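Long-range contacts in beta-mannosidase (Trichoderma harzianum, PDB 4CVU), which probably hydrolyses terminal beta-linked mannose residues from the non-reducing end of oligosaccharides, as a fungal glycoside hydrolase of family 2: residues A[183-188]-A[203-208]; A[315-320]-A[830-835]; A[347-352]-A[530-535]; A[730-735]-A[901-906]. All coordinates share one frame; numbering follows the deposited sequence. Where two conformers were deposited one is given.

Interaction 1. Residues A[183-188]-A[203-208]. With NAG (2-acetamido-2-deoxy-beta-D-glucopyranose), chain J.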
# COMPACT_ATOMS: atom_id res chain seq x y z
N PHE A 183 24.40 13.29 -3.67
CA PHE A 183 23.16 12.74 -4.20
C PHE A 183 22.11 13.13 -3.19
O PHE A 183 21.21 13.93 -3.50
CB PHE A 183 23.26 11.20 -4.36
CG PHE A 183 24.09 10.76 -5.55
CD1 PHE A 183 23.52 10.69 -6.81
CD2 PHE A 183 25.42 10.42 -5.41
CE1 PHE A 183 24.27 10.29 -7.91
CE2 PHE A 183 26.18 10.04 -6.51
CZ PHE A 183 25.60 9.97 -7.75
N GLU A 184 22.24 12.59 -1.98
CA GLU A 184 21.44 13.05 -0.88
C GLU A 184 22.34 13.57 0.25
O GLU A 184 22.51 14.79 0.33
CB GLU A 184 20.43 11.97 -0.43
CG GLU A 184 19.36 11.78 -1.50
CD GLU A 184 18.43 10.61 -1.25
OE1 GLU A 184 17.69 10.61 -0.23
OE2 GLU A 184 18.44 9.67 -2.09
N TYR A 185 22.90 12.70 1.11
CA TYR A 185 23.84 13.18 2.15
C TYR A 185 25.17 13.66 1.58
O TYR A 185 25.71 13.06 0.69
CB TYR A 185 24.17 12.10 3.17
CG TYR A 185 22.98 11.71 3.99
CD1 TYR A 185 22.64 12.43 5.14
CD2 TYR A 185 22.17 10.65 3.62
CE1 TYR A 185 21.54 12.08 5.91
CE2 TYR A 185 21.05 10.29 4.38
CZ TYR A 185 20.74 10.99 5.51
OH TYR A 185 19.65 10.60 6.25
N PRO A 186 25.70 14.77 2.10
CA PRO A 186 27.03 15.25 1.74
C PRO A 186 28.12 14.57 2.52
O PRO A 186 27.87 13.89 3.50
CB PRO A 186 26.98 16.70 2.20
CG PRO A 186 26.06 16.65 3.39
CD PRO A 186 24.99 15.71 2.98
N ASN A 187 29.35 14.80 2.09
CA ASN A 187 30.54 14.38 2.82
C ASN A 187 30.95 12.91 2.81
O ASN A 187 31.81 12.55 3.58
CB ASN A 187 30.55 14.92 4.26
CG ASN A 187 30.53 16.42 4.33
OD1 ASN A 187 31.25 17.11 3.62
ND2 ASN A 187 29.64 16.93 5.10
N ARG A 188 30.38 12.10 1.91
CA ARG A 188 30.60 10.66 1.87
C ARG A 188 32.05 10.26 1.60
O ARG A 188 32.47 9.18 1.90
CB ARG A 188 29.67 9.99 0.86
CG ARG A 188 30.03 10.18 -0.59
CD ARG A 188 28.94 9.77 -1.59
NE ARG A 188 29.12 10.36 -2.92
CZ ARG A 188 29.87 9.82 -3.87
NH1 ARG A 188 30.51 8.74 -3.62
NH2 ARG A 188 30.01 10.36 -5.08
N GLY A 203 18.67 4.85 -6.36
CA GLY A 203 18.41 4.21 -5.03
C GLY A 203 18.30 5.21 -3.92
O GLY A 203 18.63 6.41 -4.10
N PRO A 204 17.76 4.76 -2.76
CA PRO A 204 17.49 5.58 -1.58
C PRO A 204 18.73 5.77 -0.71
O PRO A 204 19.82 5.17 -0.99
CB PRO A 204 16.43 4.75 -0.81
CG PRO A 204 16.80 3.33 -1.13
CD PRO A 204 17.37 3.35 -2.54
N ALA A 205 18.59 6.59 0.32
CA ALA A 205 19.69 6.92 1.19
C ALA A 205 19.37 6.60 2.63
O ALA A 205 19.12 7.54 3.41
CB ALA A 205 20.00 8.41 1.08
N PHE A 206 19.43 5.32 2.98
CA PHE A 206 19.04 4.90 4.34
C PHE A 206 20.15 4.93 5.38
O PHE A 206 19.87 4.85 6.58
CB PHE A 206 18.37 3.51 4.28
CG PHE A 206 17.01 3.54 3.65
CD1 PHE A 206 16.01 4.37 4.16
CD2 PHE A 206 16.73 2.77 2.52
CE1 PHE A 206 14.78 4.43 3.56
CE2 PHE A 206 15.48 2.83 1.93
CZ PHE A 206 14.51 3.66 2.47
N SER A 207 21.41 5.02 4.92
CA SER A 207 22.59 4.98 5.77
C SER A 207 22.43 4.01 6.95
O SER A 207 22.57 4.42 8.12
CB SER A 207 22.91 6.36 6.32
OG SER A 207 24.01 6.29 7.19
N PRO A 208 22.25 2.72 6.65
CA PRO A 208 22.05 1.71 7.70
C PRO A 208 23.34 1.40 8.45
O PRO A 208 24.46 1.70 7.96
CB PRO A 208 21.56 0.51 6.90
CG PRO A 208 22.25 0.65 5.58
CD PRO A 208 22.12 2.13 5.32
C1 NAG J . 32.31 21.26 4.86
C2 NAG J . 30.97 21.92 4.59
C3 NAG J . 31.05 23.33 4.03
C4 NAG J . 32.05 24.21 4.79
C5 NAG J . 33.34 23.45 5.09
C6 NAG J . 34.27 24.28 5.99
C7 NAG J . 29.09 20.49 4.06
C8 NAG J . 28.41 19.72 2.96
N2 NAG J . 30.20 21.12 3.67
O3 NAG J . 29.75 23.87 4.13
O4 NAG J . 32.37 25.30 3.96
O5 NAG J . 33.07 22.16 5.67
O6 NAG J . 34.54 23.62 7.22
O7 NAG J . 28.63 20.49 5.21
O HOH W 1 18.28 7.94 5.95
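E184 lays its side chain against the methyl group of A205, and nearly the whole length of the glutamate is involved. Its CB already lies 3.9 Å from A205 CB. CG stands anti to the carbonyl carbon (chi1 -69°), and the chain then runs on extended through CD, which sits 3.6 Å from A205 CB. At the tip the carboxylate brings OE1 to 3.4 Å from A205 CB, while OE2 is merely near G203 O, at 3.8 Å, the latter being hydrogen-bonded to H627 ND1. The methyl group is thus met by the aliphatic start of E184 and by its charged end. OE1 is satisfied by a salt bridge to R80, whereas D76, close by as a like charge, accepts a hydrogen bond from A205 N; the arginine probably offsets the mutual repulsion of the two carboxylates.

Y185 takes up the carbonyl end of the same alanine. Its CE2 is 3.5 Å from A205 O, which lies in the ring plane at the edge. The phenol reaches this oxygen through a water that is 3.0 Å from Y185 OH and gives A205 O a hydrogen bond of 2.7 Å. Next along the chain, P186 CB lies 3.4 Å from C8 of the acetyl group of a protein-attached N-acetylglucosamine.

Both 183-188 and 203-208 belong to the long irregular connection between helix 159-168 and strand 215-221, and their buried contact folds this connection upon itself beside helices 75-78 and 80-83, within the galactose-binding-like domain of this family 2 enzyme.

Interaction 2. Residues A[315-320]-A[830-835]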
# COMPACT_ATOMS: atom_id res chain seq x y z
N PRO A 315 34.65 -19.64 -18.66
CA PRO A 315 33.30 -19.05 -18.52
C PRO A 315 32.19 -19.89 -19.19
O PRO A 315 32.46 -20.83 -19.93
CB PRO A 315 33.44 -17.69 -19.22
CG PRO A 315 34.91 -17.36 -19.13
CD PRO A 315 35.60 -18.68 -19.24
N ARG A 316 30.94 -19.55 -18.90
CA ARG A 316 29.80 -20.24 -19.50
C ARG A 316 29.81 -20.11 -21.02
O ARG A 316 30.17 -19.07 -21.57
CB ARG A 316 28.46 -19.78 -18.91
CG ARG A 316 28.15 -18.28 -18.88
CD ARG A 316 26.79 -18.04 -18.14
NE ARG A 316 25.76 -18.92 -18.69
CZ ARG A 316 25.19 -18.74 -19.88
NH1 ARG A 316 25.49 -17.71 -20.66
NH2 ARG A 316 24.29 -19.62 -20.30
N ASP A 317 29.40 -21.20 -21.69
CA ASP A 317 29.43 -21.31 -23.16
C ASP A 317 30.85 -21.16 -23.78
O ASP A 317 30.99 -20.90 -24.97
CB ASP A 317 28.43 -20.34 -23.83
CG ASP A 317 26.99 -20.90 -23.88
OD1 ASP A 317 26.72 -21.92 -23.21
OD2 ASP A 317 26.13 -20.34 -24.61
N MET A 318 31.89 -21.33 -22.96
CA MET A 318 33.26 -21.46 -23.46
C MET A 318 33.94 -22.76 -22.98
O MET A 318 35.13 -22.91 -23.15
CB MET A 318 34.11 -20.26 -23.04
CG MET A 318 33.56 -18.90 -23.42
SD MET A 318 34.64 -17.56 -22.86
CE MET A 318 33.44 -16.27 -22.58
N GLY A 319 33.20 -23.67 -22.36
CA GLY A 319 33.80 -24.89 -21.86
C GLY A 319 33.28 -25.23 -20.49
O GLY A 319 32.20 -24.80 -20.12
N ASN A 320 34.06 -26.00 -19.73
CA ASN A 320 33.58 -26.46 -18.42
C ASN A 320 34.00 -25.53 -17.33
O ASN A 320 35.03 -24.86 -17.44
CB ASN A 320 34.10 -27.87 -18.10
CG ASN A 320 33.49 -28.93 -18.99
OD1 ASN A 320 32.55 -28.67 -19.73
ND2 ASN A 320 34.03 -30.13 -18.93
N GLY A 830 27.67 -24.61 -36.05
CA GLY A 830 29.01 -24.43 -35.55
C GLY A 830 29.18 -25.01 -34.16
O GLY A 830 28.28 -25.68 -33.64
N LYS A 831 30.34 -24.74 -33.56
CA LYS A 831 30.72 -25.31 -32.28
C LYS A 831 31.01 -24.17 -31.33
O LYS A 831 31.61 -23.18 -31.72
CB LYS A 831 31.99 -26.15 -32.42
CG LYS A 831 31.90 -27.35 -33.35
CD LYS A 831 33.18 -28.18 -33.28
CE LYS A 831 33.32 -29.16 -34.44
NZ LYS A 831 32.85 -30.54 -34.10
N LEU A 832 30.61 -24.34 -30.08
CA LEU A 832 31.04 -23.46 -28.99
C LEU A 832 32.49 -23.75 -28.69
O LEU A 832 32.95 -24.85 -28.93
CB LEU A 832 30.20 -23.68 -27.72
CG LEU A 832 28.72 -23.32 -27.81
CD1 LEU A 832 28.07 -23.55 -26.46
CD2 LEU A 832 28.51 -21.88 -28.29
N PRO A 833 33.22 -22.76 -28.13
CA PRO A 833 34.61 -23.03 -27.73
C PRO A 833 34.76 -24.24 -26.84
O PRO A 833 33.94 -24.45 -25.95
CB PRO A 833 35.01 -21.76 -26.97
CG PRO A 833 34.11 -20.69 -27.50
CD PRO A 833 32.81 -21.39 -27.78
N ASN A 834 35.79 -25.05 -27.12
CA ASN A 834 36.17 -26.20 -26.28
C ASN A 834 35.08 -27.26 -26.12
O ASN A 834 35.05 -27.99 -25.13
CB ASN A 834 36.67 -25.73 -24.90
CG ASN A 834 37.85 -24.78 -25.02
OD1 ASN A 834 38.95 -25.19 -25.35
ND2 ASN A 834 37.62 -23.49 -24.76
N ALA A 835 34.19 -27.34 -27.11
CA ALA A 835 33.14 -28.33 -27.12
C ALA A 835 33.78 -29.70 -27.26
O ALA A 835 34.68 -29.88 -28.08
CB ALA A 835 32.19 -28.08 -28.27
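L832 places its CD1 methyl across the carboxylate of D317, 3.9 Å from D317 CG, and the two side chains cross obliquely. The methyl lies against the carboxylate, nearest CG and OD1; the other oxygen, OD2, is hydrogen-bonded to H739, which L832 also touches. Next along the chain, the P833 ring sits against the backbone of 317-318, with P833 CD 3.4 Å from D317 O and P833 CB 3.9 Å from M318 CA. Two type II beta turns, P315 to M318 and L832 to A835, meet here, joining a loop of the second domain, before strand 324-332, to the end of strand 821-830 in the mannosidase Ig/CBM-like domain. P833 and N834 form the corners of the second turn, N834 with a positive phi. Across the contact N834 ND2 donates to M318 O at 3.0 Å, with an N-H...O angle of 154° and the donor tilted 24° from the carbonyl plane. The bond supplies a donor to an oxygen that also faces another acceptor, P833 O, at 3.4 Å. Beside it G319 adopts backbone angles that would jam a CB against the preceding carbonyl oxygen. The end of the M318 side chain leads away from 830-835 and packs on I377 of strand 374-377.

Interaction 3. Residues A[347-352]-A[530-535]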
# COMPACT_ATOMS: atom_id res chain seq x y z
N GLY A 347 40.03 -22.45 -9.15
CA GLY A 347 40.11 -22.85 -10.56
C GLY A 347 41.48 -22.57 -11.14
O GLY A 347 42.21 -21.68 -10.67
N PHE A 348 41.84 -23.35 -12.15
CA PHE A 348 43.05 -23.14 -12.92
C PHE A 348 42.68 -22.45 -14.20
O PHE A 348 42.09 -23.06 -15.09
CB PHE A 348 43.76 -24.47 -13.20
CG PHE A 348 44.38 -25.08 -11.99
CD1 PHE A 348 43.63 -25.86 -11.13
CD2 PHE A 348 45.73 -24.86 -11.70
CE1 PHE A 348 44.22 -26.42 -10.00
CE2 PHE A 348 46.32 -25.41 -10.58
CZ PHE A 348 45.56 -26.19 -9.73
N ARG A 349 42.97 -21.15 -14.25
CA ARG A 349 42.82 -20.37 -15.47
C ARG A 349 43.58 -19.07 -15.38
O ARG A 349 43.95 -18.62 -14.31
CB ARG A 349 41.34 -20.09 -15.81
CG ARG A 349 40.46 -19.66 -14.65
CD ARG A 349 40.50 -18.17 -14.37
NE ARG A 349 41.55 -17.86 -13.43
CZ ARG A 349 41.52 -16.84 -12.57
NH1 ARG A 349 40.47 -16.03 -12.52
NH2 ARG A 349 42.55 -16.64 -11.76
N THR A 350 43.82 -18.49 -16.54
CA THR A 350 44.41 -17.16 -16.63
C THR A 350 43.33 -16.23 -17.13
O THR A 350 42.57 -16.59 -18.05
CB THR A 350 45.63 -17.10 -17.57
OG1 THR A 350 45.23 -17.39 -18.91
CG2 THR A 350 46.73 -18.07 -17.10
N ILE A 351 43.23 -15.07 -16.51
CA ILE A 351 42.37 -14.01 -17.01
C ILE A 351 43.14 -12.71 -17.07
O ILE A 351 43.63 -12.23 -16.06
CB ILE A 351 41.06 -13.87 -16.20
CG1 ILE A 351 40.12 -12.80 -16.82
CG2 ILE A 351 41.35 -13.57 -14.73
CD1 ILE A 351 39.52 -13.21 -18.13
N LEU A 352 43.29 -12.19 -18.29
CA LEU A 352 44.01 -10.97 -18.56
C LEU A 352 43.06 -9.84 -18.89
O LEU A 352 42.14 -10.02 -19.72
CB LEU A 352 44.90 -11.18 -19.79
CG LEU A 352 45.69 -9.95 -20.27
CD1 LEU A 352 46.75 -9.56 -19.26
CD2 LEU A 352 46.33 -10.26 -21.62
N HIS A 530 49.50 -12.39 -8.45
CA HIS A 530 50.22 -12.37 -9.75
C HIS A 530 49.24 -12.55 -10.93
O HIS A 530 49.62 -12.33 -12.08
CB HIS A 530 51.30 -13.48 -9.83
CG HIS A 530 52.41 -13.34 -8.83
ND1 HIS A 530 53.39 -12.37 -8.93
CD2 HIS A 530 52.70 -14.05 -7.72
CE1 HIS A 530 54.23 -12.49 -7.91
NE2 HIS A 530 53.83 -13.51 -7.16
N SER A 531 48.00 -12.94 -10.61
CA SER A 531 47.05 -13.43 -11.59
C SER A 531 46.01 -12.38 -12.06
O SER A 531 45.48 -12.47 -13.17
CB SER A 531 46.33 -14.66 -11.02
OG SER A 531 45.65 -14.36 -9.83
N ILE A 532 45.74 -11.37 -11.23
CA ILE A 532 44.63 -10.44 -11.50
C ILE A 532 45.14 -9.08 -11.96
O ILE A 532 45.84 -8.40 -11.21
CB ILE A 532 43.75 -10.25 -10.28
CG1 ILE A 532 43.18 -11.60 -9.81
CG2 ILE A 532 42.64 -9.25 -10.59
CD1 ILE A 532 42.41 -12.37 -10.86
N SER A 533 44.74 -8.68 -13.17
CA SER A 533 45.15 -7.38 -13.75
C SER A 533 44.40 -6.19 -13.12
O SER A 533 43.40 -6.36 -12.43
CB SER A 533 44.89 -7.36 -15.25
OG SER A 533 45.52 -8.42 -15.90
N TYR A 534 44.88 -4.99 -13.40
CA TYR A 534 44.46 -3.82 -12.68
C TYR A 534 44.33 -2.64 -13.58
O TYR A 534 45.03 -2.51 -14.60
CB TYR A 534 45.46 -3.46 -11.56
CG TYR A 534 45.05 -2.27 -10.69
CD1 TYR A 534 44.05 -2.40 -9.74
CD2 TYR A 534 45.69 -1.04 -10.81
CE1 TYR A 534 43.66 -1.33 -8.95
CE2 TYR A 534 45.33 0.04 -10.01
CZ TYR A 534 44.31 -0.11 -9.08
OH TYR A 534 43.92 0.95 -8.29
N SER A 535 43.42 -1.77 -13.19
CA SER A 535 43.33 -0.47 -13.78
C SER A 535 42.98 0.50 -12.65
O SER A 535 42.18 0.15 -11.77
CB SER A 535 42.24 -0.46 -14.87
OG SER A 535 42.02 0.85 -15.36
O HOH W 2 42.98 -9.84 -14.90
O HOH W 3 45.17 -14.95 -14.63
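The CD1 end of I532 meets the CG2 branch of I351, 4.2 Å apart, with the two chains inclined to each other. On I351 the longer branch, CG1, is anti to the backbone N (chi1 -175°) and leads away, and it is the shorter one that touches. Although the CB of I532 points away from 347-352, its chain turns back and brings CD1 into the contact. The order is similar one residue further on, where L352 CB points away but CD1 approaches S533 OG to 3.8 Å.

Between the backbones, direct bonds are replaced by water. One water accepts from I351 N at 2.7 Å and is hydrogen-bonded to S531 O at 2.9 Å; a second joins I351 O to S533 N, whose N-H it accepts at 2.7 Å. I351 thereby addresses the residues before and after I532, the pattern of a parallel ladder with water inserted in each link. I351 O and S531 O, both acceptors, approach to 3.4 Å, and each is hydrogen-bonded to a different water.

The contact sets strand 351-354, paired with 374-377, beside strand 534-535 of what is probably the (beta/alpha)8 catalytic barrel. S533 pairs with W484 of strand 481-485, S531 OG is hydrogen-bonded to D234 of strand 227-237, and Y534, following S533, packs on L521 and L525 of helix 506-528.

Interaction 4. Residues A[730-735]-A[901-906]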
# COMPACT_ATOMS: atom_id res chain seq x y z
N PRO A 730 15.62 -7.17 -20.92
CA PRO A 730 16.37 -8.43 -20.86
C PRO A 730 15.93 -9.46 -21.89
O PRO A 730 16.75 -10.33 -22.20
CB PRO A 730 16.13 -8.94 -19.39
CG PRO A 730 14.98 -8.14 -18.91
CD PRO A 730 15.01 -6.82 -19.63
N TYR A 731 14.66 -9.44 -22.33
CA TYR A 731 14.18 -10.30 -23.40
C TYR A 731 14.82 -9.94 -24.71
O TYR A 731 15.21 -10.82 -25.50
CB TYR A 731 12.67 -10.20 -23.53
CG TYR A 731 11.91 -10.90 -22.41
CD1 TYR A 731 11.89 -12.28 -22.34
CD2 TYR A 731 11.25 -10.18 -21.42
CE1 TYR A 731 11.21 -12.93 -21.31
CE2 TYR A 731 10.57 -10.83 -20.41
CZ TYR A 731 10.57 -12.21 -20.37
OH TYR A 731 9.87 -12.87 -19.37
N VAL A 732 14.94 -8.65 -24.98
CA VAL A 732 15.63 -8.14 -26.19
C VAL A 732 17.17 -8.28 -26.24
O VAL A 732 17.75 -8.69 -27.24
CB VAL A 732 15.25 -6.67 -26.45
CG1 VAL A 732 15.90 -6.17 -27.74
CG2 VAL A 732 13.73 -6.55 -26.59
N SER A 733 17.82 -7.96 -25.13
CA SER A 733 19.25 -8.18 -24.96
C SER A 733 19.63 -9.68 -25.01
O SER A 733 20.66 -10.02 -25.57
CB SER A 733 19.72 -7.46 -23.70
OG SER A 733 19.20 -8.04 -22.50
N ARG A 734 18.79 -10.57 -24.45
CA ARG A 734 19.01 -12.02 -24.62
C ARG A 734 19.20 -12.39 -26.08
O ARG A 734 20.14 -13.15 -26.41
CB ARG A 734 17.85 -12.84 -24.06
CG ARG A 734 17.84 -14.31 -24.49
CD ARG A 734 16.48 -14.95 -24.24
NE ARG A 734 16.26 -15.43 -22.87
CZ ARG A 734 15.08 -15.50 -22.26
NH1 ARG A 734 13.98 -15.05 -22.84
NH2 ARG A 734 14.97 -16.02 -21.07
N ARG A 735 18.31 -11.91 -26.95
CA ARG A 735 18.36 -12.24 -28.36
C ARG A 735 19.56 -11.57 -28.96
O ARG A 735 20.27 -12.17 -29.80
CB ARG A 735 17.12 -11.78 -29.14
CG ARG A 735 15.88 -12.65 -28.94
CD ARG A 735 14.84 -12.32 -30.03
NE ARG A 735 14.29 -10.97 -29.91
CZ ARG A 735 13.23 -10.64 -29.17
NH1 ARG A 735 12.56 -11.58 -28.47
NH2 ARG A 735 12.83 -9.38 -29.12
N ASP A 901 10.97 -16.53 -24.26
CA ASP A 901 10.99 -15.45 -25.23
C ASP A 901 9.87 -14.47 -24.90
O ASP A 901 8.91 -14.84 -24.23
CB ASP A 901 10.78 -15.98 -26.66
CG ASP A 901 11.32 -15.02 -27.71
OD1 ASP A 901 12.09 -14.11 -27.35
OD2 ASP A 901 10.95 -15.16 -28.89
N ASN A 902 10.04 -13.23 -25.33
CA ASN A 902 9.03 -12.21 -25.13
C ASN A 902 9.35 -11.02 -26.02
O ASN A 902 10.47 -10.93 -26.52
CB ASN A 902 8.97 -11.80 -23.64
CG ASN A 902 7.56 -11.63 -23.14
OD1 ASN A 902 6.63 -11.53 -23.93
ND2 ASN A 902 7.39 -11.58 -21.83
N ALA A 903 8.37 -10.14 -26.21
CA ALA A 903 8.53 -8.99 -27.11
C ALA A 903 8.97 -9.43 -28.49
O ALA A 903 10.03 -9.06 -28.95
CB ALA A 903 9.51 -7.97 -26.53
N PHE A 904 8.12 -10.23 -29.14
CA PHE A 904 8.43 -10.79 -30.45
C PHE A 904 7.34 -10.48 -31.50
O PHE A 904 6.21 -10.08 -31.19
CB PHE A 904 8.64 -12.31 -30.34
CG PHE A 904 7.55 -13.04 -29.57
CD1 PHE A 904 6.36 -13.39 -30.17
CD2 PHE A 904 7.75 -13.38 -28.23
CE1 PHE A 904 5.38 -14.06 -29.46
CE2 PHE A 904 6.76 -14.05 -27.52
CZ PHE A 904 5.57 -14.39 -28.14
N VAL A 905 7.74 -10.55 -32.76
CA VAL A 905 6.82 -10.43 -33.86
C VAL A 905 6.18 -11.76 -34.14
O VAL A 905 6.82 -12.76 -34.14
CB VAL A 905 7.53 -9.90 -35.14
CG1 VAL A 905 6.60 -9.93 -36.34
CG2 VAL A 905 8.03 -8.48 -34.92
N LEU A 906 4.89 -11.74 -34.40
CA LEU A 906 4.16 -12.94 -34.67
C LEU A 906 3.27 -12.73 -35.88
O LEU A 906 2.58 -11.74 -35.94
CB LEU A 906 3.29 -13.22 -33.47
CG LEU A 906 2.84 -14.62 -33.19
CD1 LEU A 906 3.98 -15.56 -32.98
CD2 LEU A 906 1.93 -14.54 -31.99
O HOH W 4 13.88 -13.22 -25.28
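R735 grips three successive residues of 901-906 with its two terminal nitrogens. NH1 donates to N902 O at 2.9 Å in an almost straight bond of 167°, with the oxygen in the guanidinium plane. The same nitrogen forms a salt bridge to D901 OD1 at 2.8 Å, though as a hydrogen bond this is weak, and the carboxylate plane stands 76° from the guanidinium. NH2 completes the grip with a bond to A903 O at 2.8 Å. D901 has a second cationic partner, K912, at OD2, so its negative charge is probably well compensated. A water extends the network, donating to Y731 O and to D901 OD1 and accepting from R734 NH1 at 3.1 Å; R734 is also hydrogen-bonded through NH2 to S413 OG and through NH1 to F899 O.

The carbonyls held by R735 belong to the entry of strand 904-906, where A903 and F904 both face T887 in a G1 beta bulge; A903 takes the positive phi expected there. The contact thus fastens helix 729-736 to the C-terminal Ig-fold domain.

Beside these bonds, N902 CB lies over one face of the Y731 ring, modelled closer than a C-H should sit. N902 OD1 is held within the Ig-fold domain by L889 N, while Y731 OH reaches across from the helix to F899 N. Further out, V732 CG2 meets A903 CB at 4.5 Å, and V732 also touches A680 and K684 of helix 664-692.

Interactions 2 and 4 join domains of this multidomain chain, whereas interaction 1 is internal to one. Interaction 1 is closed within the galactose-binding-like domain and lies far from the others, its centre 43 Å from that of interaction 2 and on the opposite side of the chain's centre. Interactions 2 and 3 are nearest to each other, about 6 Å between closest atoms, and 347-352 with 530-535 is nested inside the loop closed by 315-320 with 830-835. Interaction 4 crosses interaction 2 along the chain, with about 9 Å between nearest atoms, so the two later Ig-like domains are tied in by interleaved links. Cadmium ions lie about 7 Å from the side chain of D317 and about 4 Å from that of R735.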